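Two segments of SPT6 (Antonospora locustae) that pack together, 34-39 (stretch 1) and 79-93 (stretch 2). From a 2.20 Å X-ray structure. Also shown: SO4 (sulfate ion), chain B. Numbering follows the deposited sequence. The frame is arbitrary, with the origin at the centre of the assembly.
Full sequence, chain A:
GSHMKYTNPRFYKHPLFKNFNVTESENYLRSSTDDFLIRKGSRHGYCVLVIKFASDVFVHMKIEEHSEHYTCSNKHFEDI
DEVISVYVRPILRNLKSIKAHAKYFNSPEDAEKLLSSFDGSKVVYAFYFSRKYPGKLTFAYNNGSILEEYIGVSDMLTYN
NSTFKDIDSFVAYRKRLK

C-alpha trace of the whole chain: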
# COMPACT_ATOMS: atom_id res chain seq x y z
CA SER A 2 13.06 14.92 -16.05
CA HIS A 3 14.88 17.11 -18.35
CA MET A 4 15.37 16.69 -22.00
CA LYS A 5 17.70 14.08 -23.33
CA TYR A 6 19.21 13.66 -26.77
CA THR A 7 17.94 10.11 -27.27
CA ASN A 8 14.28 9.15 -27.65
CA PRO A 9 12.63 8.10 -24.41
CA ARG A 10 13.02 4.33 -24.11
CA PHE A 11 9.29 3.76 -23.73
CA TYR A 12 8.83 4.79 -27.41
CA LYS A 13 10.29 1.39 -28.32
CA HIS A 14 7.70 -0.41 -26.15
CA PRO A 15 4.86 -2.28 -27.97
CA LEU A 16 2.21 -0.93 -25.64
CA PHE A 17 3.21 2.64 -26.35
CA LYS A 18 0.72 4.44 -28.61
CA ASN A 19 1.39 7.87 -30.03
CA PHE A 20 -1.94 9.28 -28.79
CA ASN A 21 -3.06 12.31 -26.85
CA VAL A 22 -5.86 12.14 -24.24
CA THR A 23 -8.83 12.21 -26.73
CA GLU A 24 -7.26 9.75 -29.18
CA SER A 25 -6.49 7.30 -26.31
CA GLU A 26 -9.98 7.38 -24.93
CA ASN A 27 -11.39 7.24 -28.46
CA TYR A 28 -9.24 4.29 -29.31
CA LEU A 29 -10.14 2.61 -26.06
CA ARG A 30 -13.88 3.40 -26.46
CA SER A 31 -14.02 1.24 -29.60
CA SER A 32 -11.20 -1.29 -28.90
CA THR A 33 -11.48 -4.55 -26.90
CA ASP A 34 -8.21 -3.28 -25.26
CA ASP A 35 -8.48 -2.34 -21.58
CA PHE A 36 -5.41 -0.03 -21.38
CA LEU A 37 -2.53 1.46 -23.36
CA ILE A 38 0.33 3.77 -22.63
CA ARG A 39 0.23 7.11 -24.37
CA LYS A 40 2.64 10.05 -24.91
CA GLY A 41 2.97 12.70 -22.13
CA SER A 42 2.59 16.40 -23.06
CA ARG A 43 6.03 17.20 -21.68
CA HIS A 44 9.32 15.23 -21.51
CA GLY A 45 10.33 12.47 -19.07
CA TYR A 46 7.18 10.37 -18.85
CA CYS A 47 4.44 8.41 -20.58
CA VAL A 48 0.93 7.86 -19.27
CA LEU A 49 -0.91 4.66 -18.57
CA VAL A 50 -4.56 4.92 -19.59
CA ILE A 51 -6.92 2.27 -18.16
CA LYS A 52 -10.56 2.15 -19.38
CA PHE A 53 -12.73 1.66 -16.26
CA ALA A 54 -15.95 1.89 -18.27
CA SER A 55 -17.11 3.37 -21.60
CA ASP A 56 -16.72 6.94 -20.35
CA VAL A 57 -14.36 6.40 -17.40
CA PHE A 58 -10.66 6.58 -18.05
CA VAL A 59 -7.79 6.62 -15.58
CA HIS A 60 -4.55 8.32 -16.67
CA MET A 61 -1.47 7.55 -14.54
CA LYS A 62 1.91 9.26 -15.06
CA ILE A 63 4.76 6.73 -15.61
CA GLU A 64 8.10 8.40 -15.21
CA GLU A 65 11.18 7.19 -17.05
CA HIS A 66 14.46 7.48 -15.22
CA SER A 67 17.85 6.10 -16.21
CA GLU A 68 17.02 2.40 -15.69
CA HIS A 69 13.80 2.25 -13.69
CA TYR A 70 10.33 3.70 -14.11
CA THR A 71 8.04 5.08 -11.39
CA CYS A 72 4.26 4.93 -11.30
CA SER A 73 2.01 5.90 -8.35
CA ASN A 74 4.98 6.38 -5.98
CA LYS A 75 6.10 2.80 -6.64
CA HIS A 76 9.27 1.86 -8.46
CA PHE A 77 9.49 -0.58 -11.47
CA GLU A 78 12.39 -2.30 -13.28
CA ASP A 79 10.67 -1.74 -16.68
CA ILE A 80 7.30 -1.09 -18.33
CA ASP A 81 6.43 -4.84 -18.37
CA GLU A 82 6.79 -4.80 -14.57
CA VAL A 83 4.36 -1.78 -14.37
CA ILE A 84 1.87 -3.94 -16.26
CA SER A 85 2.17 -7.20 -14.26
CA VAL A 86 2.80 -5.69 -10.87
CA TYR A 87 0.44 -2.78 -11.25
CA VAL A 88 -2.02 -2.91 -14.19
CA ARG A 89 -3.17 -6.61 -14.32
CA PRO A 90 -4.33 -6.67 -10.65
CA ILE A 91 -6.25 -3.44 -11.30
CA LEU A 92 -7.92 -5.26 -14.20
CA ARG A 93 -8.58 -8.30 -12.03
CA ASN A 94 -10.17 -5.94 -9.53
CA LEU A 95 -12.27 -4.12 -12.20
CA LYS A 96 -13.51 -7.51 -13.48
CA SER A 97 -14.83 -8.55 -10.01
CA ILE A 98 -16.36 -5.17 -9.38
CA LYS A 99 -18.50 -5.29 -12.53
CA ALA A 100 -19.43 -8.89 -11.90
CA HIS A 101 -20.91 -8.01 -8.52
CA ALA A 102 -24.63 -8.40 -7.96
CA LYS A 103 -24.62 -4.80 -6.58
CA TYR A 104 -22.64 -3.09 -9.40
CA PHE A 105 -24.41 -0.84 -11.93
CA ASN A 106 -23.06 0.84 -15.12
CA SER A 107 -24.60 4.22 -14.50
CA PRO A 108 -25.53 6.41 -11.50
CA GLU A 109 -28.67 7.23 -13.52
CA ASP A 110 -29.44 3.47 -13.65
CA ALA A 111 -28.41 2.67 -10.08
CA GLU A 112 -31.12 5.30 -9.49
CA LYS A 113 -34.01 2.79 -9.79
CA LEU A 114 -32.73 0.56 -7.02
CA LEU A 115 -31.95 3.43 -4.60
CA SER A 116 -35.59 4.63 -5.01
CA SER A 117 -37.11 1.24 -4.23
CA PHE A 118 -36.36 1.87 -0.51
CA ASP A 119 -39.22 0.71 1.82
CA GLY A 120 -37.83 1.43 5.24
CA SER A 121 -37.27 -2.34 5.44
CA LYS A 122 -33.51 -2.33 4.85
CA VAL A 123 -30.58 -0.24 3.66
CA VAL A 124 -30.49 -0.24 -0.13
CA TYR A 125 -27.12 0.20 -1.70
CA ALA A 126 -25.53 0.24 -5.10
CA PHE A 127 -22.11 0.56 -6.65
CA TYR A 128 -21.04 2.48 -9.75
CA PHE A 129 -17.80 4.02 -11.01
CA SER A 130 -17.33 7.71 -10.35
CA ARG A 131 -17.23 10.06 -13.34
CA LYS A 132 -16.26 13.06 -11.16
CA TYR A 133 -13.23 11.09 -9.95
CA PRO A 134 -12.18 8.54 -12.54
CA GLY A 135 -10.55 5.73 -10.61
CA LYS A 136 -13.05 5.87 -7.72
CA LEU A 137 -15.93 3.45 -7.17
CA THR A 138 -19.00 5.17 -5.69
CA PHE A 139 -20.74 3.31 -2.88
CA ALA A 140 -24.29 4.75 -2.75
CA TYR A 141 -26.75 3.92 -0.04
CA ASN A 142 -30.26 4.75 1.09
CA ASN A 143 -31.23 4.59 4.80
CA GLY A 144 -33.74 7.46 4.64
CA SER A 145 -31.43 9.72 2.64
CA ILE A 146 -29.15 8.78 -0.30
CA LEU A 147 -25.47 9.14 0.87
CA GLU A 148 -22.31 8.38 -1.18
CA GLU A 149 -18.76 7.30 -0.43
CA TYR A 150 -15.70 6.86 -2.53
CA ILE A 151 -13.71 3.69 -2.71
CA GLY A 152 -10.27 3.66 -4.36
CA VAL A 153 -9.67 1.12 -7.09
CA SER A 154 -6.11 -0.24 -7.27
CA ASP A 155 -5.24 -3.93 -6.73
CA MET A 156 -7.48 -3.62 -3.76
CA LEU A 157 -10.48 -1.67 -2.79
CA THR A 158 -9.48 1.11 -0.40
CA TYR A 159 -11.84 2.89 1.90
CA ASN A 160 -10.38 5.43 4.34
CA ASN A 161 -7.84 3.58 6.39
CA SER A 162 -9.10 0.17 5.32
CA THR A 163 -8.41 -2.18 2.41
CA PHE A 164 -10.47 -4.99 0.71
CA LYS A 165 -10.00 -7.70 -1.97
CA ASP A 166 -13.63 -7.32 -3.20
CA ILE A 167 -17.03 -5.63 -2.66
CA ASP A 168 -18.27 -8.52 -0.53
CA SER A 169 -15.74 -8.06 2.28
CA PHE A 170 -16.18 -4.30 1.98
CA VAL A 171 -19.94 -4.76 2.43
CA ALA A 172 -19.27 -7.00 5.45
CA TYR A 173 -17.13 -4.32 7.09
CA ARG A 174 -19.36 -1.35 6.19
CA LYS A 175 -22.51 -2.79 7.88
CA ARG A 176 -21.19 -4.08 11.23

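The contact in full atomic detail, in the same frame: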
# COMPACT_ATOMS: atom_id res chain seq x y z
N ASP A 34 -9.32 -3.63 -26.17
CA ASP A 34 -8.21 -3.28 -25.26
C ASP A 34 -8.70 -2.56 -24.01
O ASP A 34 -9.60 -1.70 -24.08
CB ASP A 34 -7.18 -2.36 -25.93
CG ASP A 34 -6.44 -3.01 -27.09
OD1 ASP A 34 -6.77 -4.17 -27.43
OD2 ASP A 34 -5.56 -2.34 -27.69
N ASP A 35 -8.09 -2.89 -22.87
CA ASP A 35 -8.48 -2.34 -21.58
C ASP A 35 -7.60 -1.18 -21.15
O ASP A 35 -8.02 -0.42 -20.27
CB ASP A 35 -8.35 -3.41 -20.52
CG ASP A 35 -9.49 -4.41 -20.56
OD1 ASP A 35 -10.52 -4.14 -21.23
OD2 ASP A 35 -9.32 -5.46 -19.90
N PHE A 36 -6.39 -1.07 -21.74
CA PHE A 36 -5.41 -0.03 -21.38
C PHE A 36 -4.37 0.16 -22.48
O PHE A 36 -4.22 -0.66 -23.36
CB PHE A 36 -4.68 -0.41 -20.09
CG PHE A 36 -3.75 -1.55 -20.27
CD1 PHE A 36 -2.42 -1.32 -20.58
CD2 PHE A 36 -4.20 -2.85 -20.14
CE1 PHE A 36 -1.53 -2.37 -20.76
CE2 PHE A 36 -3.33 -3.92 -20.32
CZ PHE A 36 -1.98 -3.68 -20.63
N LEU A 37 -3.64 1.26 -22.42
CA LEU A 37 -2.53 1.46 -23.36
C LEU A 37 -1.68 2.42 -22.62
O LEU A 37 -2.06 2.86 -21.54
CB LEU A 37 -3.00 2.07 -24.69
CG LEU A 37 -3.90 3.32 -24.63
CD1 LEU A 37 -3.09 4.53 -24.36
CD2 LEU A 37 -4.74 3.49 -25.95
N ILE A 38 -0.53 2.75 -23.18
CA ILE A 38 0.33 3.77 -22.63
C ILE A 38 0.42 4.80 -23.72
O ILE A 38 0.63 4.44 -24.88
CB ILE A 38 1.68 3.16 -22.36
CG1 ILE A 38 1.55 2.18 -21.20
CG2 ILE A 38 2.77 4.20 -22.19
CD1 ILE A 38 2.71 1.32 -21.09
N ARG A 39 0.22 6.06 -23.37
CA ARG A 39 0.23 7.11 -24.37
C ARG A 39 1.39 8.05 -24.11
O ARG A 39 2.06 7.90 -23.09
CB ARG A 39 -1.08 7.89 -24.34
CG ARG A 39 -1.38 8.64 -23.03
CD ARG A 39 -2.56 9.60 -23.23
NE ARG A 39 -2.96 10.21 -21.95
CZ ARG A 39 -2.39 11.29 -21.43
NH1 ARG A 39 -1.39 11.95 -22.08
NH2 ARG A 39 -2.83 11.74 -20.25
N ASP A 79 10.98 -2.04 -15.28
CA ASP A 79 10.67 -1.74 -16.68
C ASP A 79 9.17 -1.54 -16.87
O ASP A 79 8.41 -1.66 -15.92
CB ASP A 79 11.18 -2.84 -17.63
CG ASP A 79 10.91 -4.26 -17.13
OD1 ASP A 79 9.77 -4.62 -16.74
OD2 ASP A 79 11.87 -5.06 -17.12
N ILE A 80 8.74 -1.25 -18.09
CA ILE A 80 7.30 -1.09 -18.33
C ILE A 80 6.52 -2.38 -18.11
O ILE A 80 5.45 -2.36 -17.49
CB ILE A 80 7.02 -0.40 -19.66
CG1 ILE A 80 7.03 1.12 -19.48
CG2 ILE A 80 5.63 -0.74 -20.22
CD1 ILE A 80 7.35 1.81 -20.74
N ASP A 81 7.05 -3.51 -18.59
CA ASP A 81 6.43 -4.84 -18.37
C ASP A 81 6.10 -5.05 -16.91
O ASP A 81 5.04 -5.54 -16.59
CB ASP A 81 7.38 -5.98 -18.80
CG ASP A 81 7.41 -6.22 -20.30
OD1 ASP A 81 6.77 -5.47 -21.06
OD2 ASP A 81 8.09 -7.19 -20.71
N GLU A 82 7.04 -4.71 -16.01
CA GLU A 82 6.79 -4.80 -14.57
C GLU A 82 5.66 -3.86 -14.13
O GLU A 82 4.87 -4.26 -13.31
CB GLU A 82 8.06 -4.62 -13.70
CG GLU A 82 7.87 -5.07 -12.22
CD GLU A 82 9.09 -4.86 -11.31
OE1 GLU A 82 9.86 -3.91 -11.50
OE2 GLU A 82 9.30 -5.66 -10.38
N VAL A 83 5.55 -2.65 -14.67
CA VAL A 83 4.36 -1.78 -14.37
C VAL A 83 3.09 -2.56 -14.68
O VAL A 83 2.15 -2.62 -13.87
CB VAL A 83 4.37 -0.44 -15.18
CG1 VAL A 83 3.09 0.33 -15.02
CG2 VAL A 83 5.51 0.41 -14.79
N ILE A 84 3.06 -3.20 -15.85
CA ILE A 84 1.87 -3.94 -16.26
C ILE A 84 1.51 -5.16 -15.38
O ILE A 84 0.33 -5.30 -14.98
CB ILE A 84 1.95 -4.28 -17.74
CG1 ILE A 84 1.79 -2.97 -18.51
CG2 ILE A 84 0.81 -5.23 -18.14
CD1 ILE A 84 2.74 -2.84 -19.53
N SER A 85 2.48 -6.01 -15.08
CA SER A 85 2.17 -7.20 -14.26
C SER A 85 1.96 -6.82 -12.82
O SER A 85 0.97 -7.21 -12.22
CB SER A 85 3.23 -8.32 -14.39
OG SER A 85 4.56 -7.85 -14.29
N VAL A 86 2.86 -6.00 -12.28
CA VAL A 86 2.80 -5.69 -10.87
C VAL A 86 1.68 -4.74 -10.58
O VAL A 86 1.09 -4.81 -9.52
CB VAL A 86 4.16 -5.17 -10.31
CG1 VAL A 86 4.00 -4.52 -8.96
CG2 VAL A 86 5.14 -6.30 -10.20
N TYR A 87 1.34 -3.89 -11.54
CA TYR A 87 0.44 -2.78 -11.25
C TYR A 87 -0.87 -2.81 -12.00
O TYR A 87 -1.94 -2.77 -11.38
CB TYR A 87 1.19 -1.45 -11.41
CG TYR A 87 0.42 -0.26 -10.97
CD1 TYR A 87 0.19 -0.01 -9.61
CD2 TYR A 87 -0.09 0.62 -11.90
CE1 TYR A 87 -0.53 1.10 -9.20
CE2 TYR A 87 -0.82 1.74 -11.51
CZ TYR A 87 -1.03 1.98 -10.14
OH TYR A 87 -1.77 3.09 -9.73
N VAL A 88 -0.81 -2.92 -13.33
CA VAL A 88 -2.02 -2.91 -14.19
C VAL A 88 -2.92 -4.19 -14.14
O VAL A 88 -4.13 -4.09 -13.96
CB VAL A 88 -1.66 -2.53 -15.66
CG1 VAL A 88 -2.87 -2.47 -16.52
CG2 VAL A 88 -0.90 -1.19 -15.72
N ARG A 89 -2.35 -5.38 -14.32
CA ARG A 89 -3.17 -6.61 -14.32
C ARG A 89 -4.06 -6.76 -13.07
O ARG A 89 -5.26 -7.04 -13.21
CB ARG A 89 -2.35 -7.90 -14.61
CG ARG A 89 -1.88 -7.97 -16.06
CD ARG A 89 -1.54 -9.40 -16.52
NE ARG A 89 -0.10 -9.69 -16.57
CZ ARG A 89 0.75 -9.31 -17.54
NH1 ARG A 89 0.34 -8.59 -18.59
NH2 ARG A 89 2.04 -9.65 -17.46
N PRO A 90 -3.49 -6.53 -11.86
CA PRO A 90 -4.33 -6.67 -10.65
C PRO A 90 -5.42 -5.62 -10.57
O PRO A 90 -6.49 -5.92 -10.06
CB PRO A 90 -3.33 -6.51 -9.49
CG PRO A 90 -1.96 -6.63 -10.12
CD PRO A 90 -2.11 -6.16 -11.52
N ILE A 91 -5.16 -4.41 -11.08
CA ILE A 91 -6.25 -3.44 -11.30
C ILE A 91 -7.33 -4.05 -12.17
O ILE A 91 -8.50 -4.03 -11.82
CB ILE A 91 -5.77 -2.05 -11.82
CG1 ILE A 91 -4.96 -1.33 -10.72
CG2 ILE A 91 -6.92 -1.19 -12.16
CD1 ILE A 91 -4.26 -0.03 -11.15
N LEU A 92 -6.93 -4.66 -13.29
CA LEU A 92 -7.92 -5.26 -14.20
C LEU A 92 -8.67 -6.40 -13.55
O LEU A 92 -9.88 -6.56 -13.78
CB LEU A 92 -7.26 -5.73 -15.49
CG LEU A 92 -6.46 -4.66 -16.24
CD1 LEU A 92 -5.78 -5.23 -17.49
CD2 LEU A 92 -7.36 -3.48 -16.60
N ARG A 93 -7.97 -7.20 -12.75
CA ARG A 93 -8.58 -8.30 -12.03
C ARG A 93 -9.63 -7.74 -11.06
O ARG A 93 -10.76 -8.20 -11.00
CB ARG A 93 -7.52 -9.17 -11.31
CG ARG A 93 -6.82 -10.22 -12.23
CD ARG A 93 -5.57 -10.85 -11.59
NE ARG A 93 -4.79 -11.61 -12.56
CZ ARG A 93 -4.81 -12.94 -12.67
NH1 ARG A 93 -5.58 -13.68 -11.87
NH2 ARG A 93 -4.06 -13.54 -13.59
S SO4 B . -0.47 14.85 -19.75
O1 SO4 B . -1.40 13.82 -19.31
O2 SO4 B . 0.17 14.53 -21.00
O3 SO4 B . 0.55 14.96 -18.70
O4 SO4 B . -1.13 16.14 -19.92

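The contact is a strand laid across a helix. Residues 36-39 form the strand, residues 80-93 the helix, and their N-to-C directions differ by 137°. No hydrogen bond joins the two stretches. Apolar side chains hold them together, and 296 Å² of surface is buried, both sides summed.

Along the strand, side chains alternate. Phe36 and Ile38 point toward the helix, while Leu37 and Arg39 do not reach it. On the helix, Ile80, Ile84, Val88 and Leu92 come round at intervals of four and all point toward the strand. A wider pi-type turn at 83-88 lies within this run. Because the strand and helix run in roughly opposing senses, Ile38 meets the start of the helix, and Phe36 meets its later turns.

Phe36 makes the most contacts. Its chi1 of 71° (p) and chi2 of 92° set the ring against three helix residues. Val88 CG1 sits over one face, 3.9 Å from the centroid of the Phe36 ring and 13° off its normal, a CH-pi contact. The chi1 of Val88 is t (-178°), and it is the CG1 methyl that meets the ring. A beta-branched residue suits this place: it offers a methyl close to the backbone, where the ring lies flat over it. Two more methyls approach the ring obliquely. Ile84 CG2 is 4.0 Å from Phe36 CZ, and Leu92 CD1 is 3.9 Å from Phe36 CD2. Phe36 is nonetheless partly exposed in the whole assembly.

Leu92 has an m,t rotamer (-55°, 178°), common for leucine in a helix. It touches two residues, Phe36 and Asp35. Leu92 CD2 is 4.0 Å from Asp35 CB. The closest approach of Asp35 to the helix is through CB. Its chi1 is m (-77°), and Asp35 makes no hydrogen bond to the helix; it is partly exposed.

Ile38 is buried and extends its side chain in an m,t rotamer (-69°, 166°). This carries CD1 to the helix, 3.7 Å from Ile80 CG2. The same Ile38 CD1 lies 4.4 Å from Ile84 CD1. Ile80 is also m,t (-87°, 155°). Ile84 has chi1 m, but its chi2 of 134° lies between wells. Ile84 touches both Phe36 and Ile38. Branched aliphatic side chains fill this space without leaving a polar group to satisfy.

The helix start is capped by Asp79, which does not touch the strand. With chi1 p (44°), its OD1 accepts from Glu82 N at 2.8 Å.

Arg39 points its guanidinium elsewhere, with a p,t,t side chain that is extended beyond CB. Its NH2 donates to SO4 O1 at 2.7 Å, and its NH1 to SO4 O2 at 3.2 Å. The sulfate is probably from the crystallisation liquor.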